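Side-chain contacts in beta-galactosidase (Streptococcus pneumoniae, PDB 4CU9), which hydrolyses beta-galactosides as a whole enzyme, the part modelled here being a calcium-bearing carbohydrate-binding module that probably recognises sugars: residues G72-R77 against F108-Y113; A80-H85 against M161-E166; R138-I143 against D147-T152. One frame throughout, in Å; residues are numbered along the deposited sequence.

Contact 1 (G72-R77 against F108-Y113)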
# COMPACT_ATOMS: atom_id res chain seq x y z
N GLY A 72 -19.84 -0.41 3.92
CA GLY A 72 -19.77 0.81 3.11
C GLY A 72 -19.35 2.09 3.80
O GLY A 72 -19.37 3.16 3.18
N LYS A 73 -18.94 2.03 5.06
CA LYS A 73 -18.58 3.25 5.78
C LYS A 73 -17.18 3.12 6.34
O LYS A 73 -16.79 2.03 6.76
CB LYS A 73 -19.60 3.55 6.88
CG LYS A 73 -21.03 3.41 6.32
CD LYS A 73 -22.12 3.94 7.23
CE LYS A 73 -23.02 2.82 7.73
NZ LYS A 73 -22.28 1.99 8.71
N ILE A 74 -16.44 4.21 6.33
CA ILE A 74 -15.09 4.18 6.81
C ILE A 74 -15.10 4.09 8.34
O ILE A 74 -15.85 4.81 9.00
CB ILE A 74 -14.31 5.41 6.35
CG1 ILE A 74 -14.22 5.40 4.82
CG2 ILE A 74 -12.96 5.45 7.04
CD1 ILE A 74 -13.70 6.69 4.23
N VAL A 75 -14.28 3.20 8.89
CA VAL A 75 -14.29 2.98 10.33
C VAL A 75 -12.89 3.06 10.90
O VAL A 75 -11.88 2.82 10.20
CB VAL A 75 -14.90 1.62 10.67
CG1 VAL A 75 -16.36 1.57 10.26
CG2 VAL A 75 -14.14 0.48 9.99
N GLU A 76 -12.81 3.42 12.17
CA GLU A 76 -11.55 3.32 12.87
C GLU A 76 -11.31 1.88 13.32
O GLU A 76 -12.20 1.22 13.82
CB GLU A 76 -11.55 4.27 14.05
CG GLU A 76 -10.22 4.37 14.74
CD GLU A 76 -10.18 5.57 15.67
OE1 GLU A 76 -9.89 6.70 15.20
OE2 GLU A 76 -10.47 5.36 16.84
N ARG A 77 -10.09 1.39 13.15
CA ARG A 77 -9.74 0.10 13.70
C ARG A 77 -8.50 0.26 14.58
O ARG A 77 -7.68 1.19 14.39
CB ARG A 77 -9.45 -0.91 12.58
CG ARG A 77 -10.60 -1.19 11.60
CD ARG A 77 -11.32 -2.52 11.83
NE ARG A 77 -12.49 -2.71 10.93
CZ ARG A 77 -12.45 -2.87 9.60
NH1 ARG A 77 -11.31 -2.89 8.94
NH2 ARG A 77 -13.57 -3.04 8.92
N PHE A 108 -12.18 12.21 5.66
CA PHE A 108 -12.00 12.03 4.21
C PHE A 108 -12.98 11.01 3.68
O PHE A 108 -13.64 10.31 4.44
CB PHE A 108 -10.57 11.53 3.92
CG PHE A 108 -10.28 10.17 4.52
CD1 PHE A 108 -9.94 10.06 5.84
CD2 PHE A 108 -10.32 9.01 3.76
CE1 PHE A 108 -9.71 8.81 6.41
CE2 PHE A 108 -10.08 7.77 4.32
CZ PHE A 108 -9.75 7.67 5.64
N GLU A 109 -13.09 10.96 2.36
CA GLU A 109 -13.78 9.88 1.68
C GLU A 109 -12.77 9.11 0.83
O GLU A 109 -11.68 9.59 0.58
CB GLU A 109 -14.97 10.39 0.81
CG GLU A 109 -14.59 11.35 -0.31
CD GLU A 109 -15.85 11.90 -1.03
OE1 GLU A 109 -16.54 11.17 -1.77
OE2 GLU A 109 -16.16 13.08 -0.82
N VAL A 110 -13.16 7.91 0.41
CA VAL A 110 -12.35 7.11 -0.52
C VAL A 110 -12.10 7.96 -1.76
O VAL A 110 -13.05 8.52 -2.33
CB VAL A 110 -13.06 5.81 -0.94
CG1 VAL A 110 -12.26 5.12 -2.03
CG2 VAL A 110 -13.21 4.90 0.28
N PRO A 111 -10.83 8.07 -2.19
CA PRO A 111 -10.59 8.80 -3.40
C PRO A 111 -11.36 8.20 -4.60
O PRO A 111 -11.57 6.97 -4.69
CB PRO A 111 -9.10 8.63 -3.63
CG PRO A 111 -8.50 8.36 -2.27
CD PRO A 111 -9.58 7.60 -1.54
N THR A 112 -11.79 9.06 -5.51
CA THR A 112 -12.30 8.55 -6.77
C THR A 112 -11.21 7.76 -7.50
O THR A 112 -11.40 6.62 -7.93
CB THR A 112 -12.82 9.70 -7.65
OG1 THR A 112 -13.92 10.31 -6.97
CG2 THR A 112 -13.31 9.14 -8.98
N TYR A 113 -10.04 8.37 -7.60
CA TYR A 113 -8.88 7.77 -8.25
C TYR A 113 -8.02 7.14 -7.18
O TYR A 113 -6.91 7.60 -6.92
CB TYR A 113 -8.10 8.82 -9.05
CG TYR A 113 -8.87 9.27 -10.30
CD1 TYR A 113 -8.78 8.55 -11.47
CD2 TYR A 113 -9.68 10.40 -10.29
CE1 TYR A 113 -9.47 8.94 -12.62
CE2 TYR A 113 -10.38 10.80 -11.43
CZ TYR A 113 -10.27 10.07 -12.59
OH TYR A 113 -10.95 10.42 -13.74
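Ile74 meets Phe108 and Val110 through its longer branch: CG1 stands anti to the carbonyl carbon (chi1 -63°) and chi2 of 169° straightens the chain, so that CD1 is carried out to the loop 108-113. Phe108 does its share by placing CG between its own backbone N and carbonyl carbon, chi1 63°, which swings the ring back toward the isoleucine. The two side chains then lie aslant to one another, with the CD1 of Ile74 approaching the ring obliquely and coming within 3.8 Å of Phe108 CE2. The short branch adds a looser touch, Ile74 CG2 to Phe108 CZ at 4.1 Å.

CD1 does most of the work. Ile74 CD1 also rests on the backbone of the loop, 3.6 Å from the carbonyl oxygen Phe108 O. On its way past Val110 it comes near the backbone N, and CG2 of Val110 stands 4.4 Å from CD1 of Ile74. All of this is van der Waals packing, mostly of one methyl group against the loop, a modest contact of 140 Å² at the surface of the module.

Further out, the Phe108 ring is met edge-to-face by Tyr103 and is also in contact with Phe126, so Ile74 adds to a small aromatic cluster. Glu109 O accepts a hydrogen bond from His124, which ties the loop to the chain beyond helix 117-120. Ile74 lies near the start of strand 73-86, just past the turn of its hairpin with strand 61-70, and the start of that strand packs, through Ile74, against the loop joining strand 97-103 to helix 117-120; Arg69 of strand 61-70 touches both Ile74 and Val110.

Contact 2 (A80-H85 against M161-E166). With EDO (1,2-ethanediol), chain D.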
# COMPACT_ATOMS: atom_id res chain seq x y z
N ALA A 80 -2.09 -3.75 15.10
CA ALA A 80 -0.77 -3.93 15.70
C ALA A 80 0.08 -4.93 14.91
O ALA A 80 1.18 -5.31 15.33
CB ALA A 80 -0.91 -4.39 17.16
N GLN A 81 -0.46 -5.44 13.82
CA GLN A 81 0.27 -6.42 13.02
C GLN A 81 -0.04 -6.14 11.55
O GLN A 81 -1.07 -5.55 11.21
CB GLN A 81 -0.16 -7.84 13.39
CG GLN A 81 -0.05 -8.17 14.89
CD GLN A 81 -0.46 -9.60 15.18
OE1 GLN A 81 -1.57 -9.87 15.67
NE2 GLN A 81 0.41 -10.51 14.86
N ALA A 82 0.87 -6.58 10.69
CA ALA A 82 0.70 -6.41 9.25
C ALA A 82 1.37 -7.56 8.54
O ALA A 82 2.27 -8.21 9.07
CB ALA A 82 1.28 -5.09 8.78
N LYS A 83 0.91 -7.79 7.32
CA LYS A 83 1.52 -8.76 6.42
C LYS A 83 1.79 -8.10 5.10
O LYS A 83 0.97 -7.31 4.60
CB LYS A 83 0.63 -9.96 6.18
CG LYS A 83 0.53 -10.82 7.42
CD LYS A 83 -0.57 -11.84 7.28
CE LYS A 83 -0.77 -12.61 8.56
NZ LYS A 83 0.17 -13.75 8.63
N LEU A 84 2.92 -8.46 4.52
CA LEU A 84 3.38 -7.92 3.27
C LEU A 84 3.81 -9.05 2.36
O LEU A 84 4.63 -9.89 2.78
CB LEU A 84 4.60 -7.03 3.55
CG LEU A 84 4.37 -5.75 4.34
CD1 LEU A 84 5.67 -5.09 4.74
CD2 LEU A 84 3.64 -4.81 3.43
N HIS A 85 3.29 -9.10 1.13
CA HIS A 85 3.75 -10.09 0.14
C HIS A 85 4.21 -9.35 -1.11
O HIS A 85 3.38 -8.80 -1.86
CB HIS A 85 2.59 -11.01 -0.24
CG HIS A 85 3.00 -12.28 -0.93
ND1 HIS A 85 4.26 -12.51 -1.41
CD2 HIS A 85 2.28 -13.40 -1.20
CE1 HIS A 85 4.32 -13.73 -1.95
NE2 HIS A 85 3.13 -14.29 -1.82
N MET A 161 -4.09 2.92 6.97
CA MET A 161 -2.66 2.65 7.19
C MET A 161 -2.04 2.55 5.82
O MET A 161 -2.72 2.24 4.85
CB MET A 161 -2.46 1.33 7.94
CG MET A 161 -3.06 1.34 9.33
SD MET A 161 -2.20 2.30 10.58
CE MET A 161 -0.62 1.52 10.64
N ARG A 162 -0.76 2.90 5.73
CA ARG A 162 -0.02 2.72 4.50
C ARG A 162 1.43 2.37 4.75
O ARG A 162 1.99 2.56 5.84
CB ARG A 162 -0.12 3.96 3.59
CG ARG A 162 0.76 5.12 3.99
CD ARG A 162 0.57 6.30 3.11
NE ARG A 162 1.58 7.30 3.38
CZ ARG A 162 1.77 8.39 2.66
NH1 ARG A 162 0.98 8.65 1.61
NH2 ARG A 162 2.73 9.24 3.02
N TRP A 163 2.05 1.91 3.67
CA TRP A 163 3.49 1.74 3.62
C TRP A 163 4.00 2.74 2.59
O TRP A 163 3.54 2.75 1.40
CB TRP A 163 3.88 0.32 3.21
CG TRP A 163 3.57 -0.70 4.23
CD1 TRP A 163 2.46 -1.43 4.34
CD2 TRP A 163 4.39 -1.04 5.35
NE1 TRP A 163 2.52 -2.25 5.43
CE2 TRP A 163 3.70 -2.02 6.08
CE3 TRP A 163 5.63 -0.62 5.80
CZ2 TRP A 163 4.24 -2.62 7.22
CZ3 TRP A 163 6.17 -1.23 6.96
CH2 TRP A 163 5.46 -2.22 7.63
N ARG A 164 4.88 3.62 3.05
CA ARG A 164 5.56 4.59 2.19
C ARG A 164 6.89 3.98 1.79
O ARG A 164 7.76 3.73 2.63
CB ARG A 164 5.72 5.94 2.87
CG ARG A 164 6.47 7.00 2.02
CD ARG A 164 6.25 8.38 2.60
NE ARG A 164 6.77 8.52 3.95
CZ ARG A 164 8.05 8.62 4.28
NH1 ARG A 164 9.02 8.63 3.36
NH2 ARG A 164 8.39 8.74 5.55
N MET A 165 7.02 3.65 0.52
CA MET A 165 8.12 2.80 0.04
C MET A 165 8.97 3.51 -1.02
O MET A 165 8.57 4.49 -1.63
CB MET A 165 7.53 1.53 -0.54
CG MET A 165 6.72 0.68 0.45
SD MET A 165 5.80 -0.70 -0.33
CE MET A 165 4.45 0.13 -1.13
N GLU A 166 10.18 3.01 -1.18
CA GLU A 166 11.06 3.44 -2.26
C GLU A 166 11.44 2.25 -3.07
O GLU A 166 11.88 1.21 -2.53
CB GLU A 166 12.31 4.11 -1.71
CG GLU A 166 11.99 5.44 -1.02
CD GLU A 166 13.23 6.22 -0.60
OE1 GLU A 166 14.36 5.86 -1.00
OE2 GLU A 166 13.07 7.21 0.15
C1 EDO D . 2.05 11.36 -0.80
O1 EDO D . 1.72 9.96 -0.94
C2 EDO D . 1.95 11.92 0.63
O2 EDO D . 3.08 11.52 1.39
O HOH W 1 0.71 -4.57 5.57
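Leu84 lays both of its methyls on one face of the Trp163 indole. The CH-pi contact is made by Leu84 CD2, 3.7 Å from the centroid of the five-membered ring of Trp163 and 23° off its normal. The ring atom nearest to Leu84 CD2 is Trp163 NE1, at 3.4 Å. Leu84 CD1 sits toward the rim, 3.8 Å from Trp163 CZ2. Trp163 has CG anti to its carbonyl carbon (chi1 -69°), reaching across to the other strand. Ala82 adds apolar packing at the ring edge, its CB 4.2 Å from Trp163 CZ2.

These are residues from facing strands of the beta-sandwich of a galactose-binding-like domain, and the tryptophan is part of its buried core: Tyr137 meets it edge-to-face, and Phe181 nearly parallel.

The polar link is indirect. A water accepts from Trp163 NE1 at 2.9 Å and donates to Lys83 O, also at 2.9 Å, which satisfies the indole N-H inside the core.

Charged groups lie on the other face of strand 160-166. Arg162 makes a salt bridge with Glu101 and a cation-pi contact with Trp132. Its NH2 donates almost straight (175°) to O2 of a 1,2-ethanediol, probably from the crystallisation liquor, and NH1 to O1.

Contact 3 (R138-I143 against D147-T152)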
# COMPACT_ATOMS: atom_id res chain seq x y z
N ARG A 138 8.66 -4.01 13.67
CA ARG A 138 9.61 -5.11 13.49
C ARG A 138 9.09 -6.08 12.44
O ARG A 138 7.93 -6.44 12.50
CB ARG A 138 9.80 -5.83 14.81
CG ARG A 138 10.35 -4.96 15.94
CD ARG A 138 11.78 -4.48 15.65
NE ARG A 138 12.29 -3.70 16.78
CZ ARG A 138 13.35 -2.89 16.75
NH1 ARG A 138 14.06 -2.73 15.63
NH2 ARG A 138 13.71 -2.24 17.85
N ALA A 139 9.93 -6.48 11.49
CA ALA A 139 9.56 -7.51 10.49
C ALA A 139 10.28 -8.84 10.85
O ALA A 139 11.40 -8.82 11.41
CB ALA A 139 9.91 -7.06 9.10
N ASP A 140 9.64 -9.95 10.54
CA ASP A 140 10.17 -11.29 10.87
C ASP A 140 11.24 -11.79 9.89
O ASP A 140 11.97 -12.74 10.19
CB ASP A 140 9.04 -12.34 11.02
CG ASP A 140 8.31 -12.68 9.70
OD1 ASP A 140 8.47 -11.97 8.69
OD2 ASP A 140 7.55 -13.67 9.68
N LYS A 141 11.34 -11.17 8.71
CA LYS A 141 12.35 -11.56 7.76
C LYS A 141 12.75 -10.40 6.87
O LYS A 141 12.21 -9.29 6.99
CB LYS A 141 11.90 -12.77 6.98
CG LYS A 141 10.66 -12.57 6.15
CD LYS A 141 10.18 -13.91 5.61
CE LYS A 141 9.46 -14.70 6.66
NZ LYS A 141 8.71 -15.83 6.04
N ASP A 142 13.72 -10.66 5.99
CA ASP A 142 14.24 -9.63 5.10
C ASP A 142 13.14 -9.13 4.16
O ASP A 142 12.27 -9.87 3.78
CB ASP A 142 15.37 -10.18 4.22
CG ASP A 142 16.65 -10.41 5.00
OD1 ASP A 142 16.75 -9.94 6.15
OD2 ASP A 142 17.55 -11.07 4.44
N ILE A 143 13.23 -7.86 3.80
CA ILE A 143 12.28 -7.27 2.88
C ILE A 143 12.70 -7.66 1.47
O ILE A 143 13.63 -7.06 0.90
CB ILE A 143 12.20 -5.75 3.04
CG1 ILE A 143 11.94 -5.38 4.53
CG2 ILE A 143 11.09 -5.19 2.15
CD1 ILE A 143 10.67 -5.97 5.12
N ASP A 147 8.35 -14.97 0.13
CA ASP A 147 7.50 -15.37 1.23
C ASP A 147 6.78 -14.14 1.75
O ASP A 147 7.27 -13.03 1.63
CB ASP A 147 8.33 -15.94 2.38
CG ASP A 147 8.67 -17.38 2.18
OD1 ASP A 147 7.74 -18.21 2.24
OD2 ASP A 147 9.85 -17.68 1.98
N GLU A 148 5.62 -14.38 2.35
CA GLU A 148 4.94 -13.36 3.13
C GLU A 148 5.78 -12.93 4.33
O GLU A 148 6.42 -13.75 5.00
CB GLU A 148 3.56 -13.91 3.55
CG GLU A 148 2.95 -13.37 4.81
CD GLU A 148 1.58 -13.96 5.05
OE1 GLU A 148 0.70 -13.68 4.21
OE2 GLU A 148 1.41 -14.69 6.06
N ILE A 149 5.81 -11.62 4.57
CA ILE A 149 6.55 -11.00 5.65
C ILE A 149 5.57 -10.59 6.73
O ILE A 149 4.52 -10.00 6.43
CB ILE A 149 7.32 -9.75 5.19
CG1 ILE A 149 8.38 -10.11 4.14
CG2 ILE A 149 7.97 -9.05 6.37
CD1 ILE A 149 8.74 -8.96 3.22
N ASN A 150 5.89 -10.90 7.99
CA ASN A 150 5.01 -10.56 9.09
C ASN A 150 5.67 -9.43 9.88
O ASN A 150 6.88 -9.45 10.09
CB ASN A 150 4.70 -11.77 9.98
CG ASN A 150 4.00 -12.89 9.24
OD1 ASN A 150 2.78 -12.88 9.06
ND2 ASN A 150 4.77 -13.89 8.80
N VAL A 151 4.85 -8.47 10.27
CA VAL A 151 5.29 -7.25 10.93
C VAL A 151 4.48 -7.01 12.19
O VAL A 151 3.28 -7.23 12.20
CB VAL A 151 5.09 -6.04 9.98
CG1 VAL A 151 5.16 -4.70 10.70
CG2 VAL A 151 6.01 -6.08 8.77
N THR A 152 5.15 -6.56 13.26
CA THR A 152 4.48 -6.12 14.47
C THR A 152 4.83 -4.68 14.79
O THR A 152 5.89 -4.15 14.43
CB THR A 152 4.87 -6.98 15.69
OG1 THR A 152 6.29 -7.03 15.78
CG2 THR A 152 4.38 -8.35 15.54
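Asn150 O is gripped from across the hairpin by Asp140 N, at 2.8 Å, and by a CA-H...O contact from Ala139 CA at 3.3 Å. Asp140 answers with its carboxylate. With CG between the backbone N and the carbonyl carbon (chi1 69°), it folds back over Asn150: OD1 takes the backbone N of Asn150 at 2.9 Å and OD2 takes its ND2, also at 2.9 Å. Both donors come from above the carboxylate plane, which stands 86° from the amide plane. The Asn150 OD1 is held separately by Lys83, as is Glu148 OE2.

This is the end of the beta hairpin of strands 132-139 and 149-158. Arg138 and Thr152 form a hydrogen-bonded antiparallel pair, N to O in both directions; beyond it Asp140 OD1 stands in for a backbone acceptor where regular pairing stops.

Ile149 fills the inner side. Ile149 CG2 packs 3.9 Å from Ala139 CB, while its CD1 meets Ile143 CD1 at 4.0 Å, the two side chains crossing at about a right angle. Lys141 passes obliquely along Ile149, CG against CG1, then bends at chi3 (78°) to make a weak hydrogen bond, Lys141 NZ to Glu148 O at 3.3 Å.

Overall arrangement
Strand 73-86 is shared by contacts 1 and 2. Its first residues make contact 1 at the surface, its later ones contact 2 near the middle of the module, their centres 18 Å apart, and strand 149-158 of contact 3 lies beside it in the sheet. Contacts 2 and 3 therefore touch, at 10 Å between centres, through a probable backbone hydrogen bond between Leu84 O and Ile149 N. Contacts 1 and 3 stand 27 Å apart, centre to centre, on opposite sides of the chain's centre. Along the sequence contacts 1 and 2 interleave, while the hairpin of contact 3 falls between the strands of contact 2. A surface loop, the sandwich core and a hairpin end are thus joined within one compact domain.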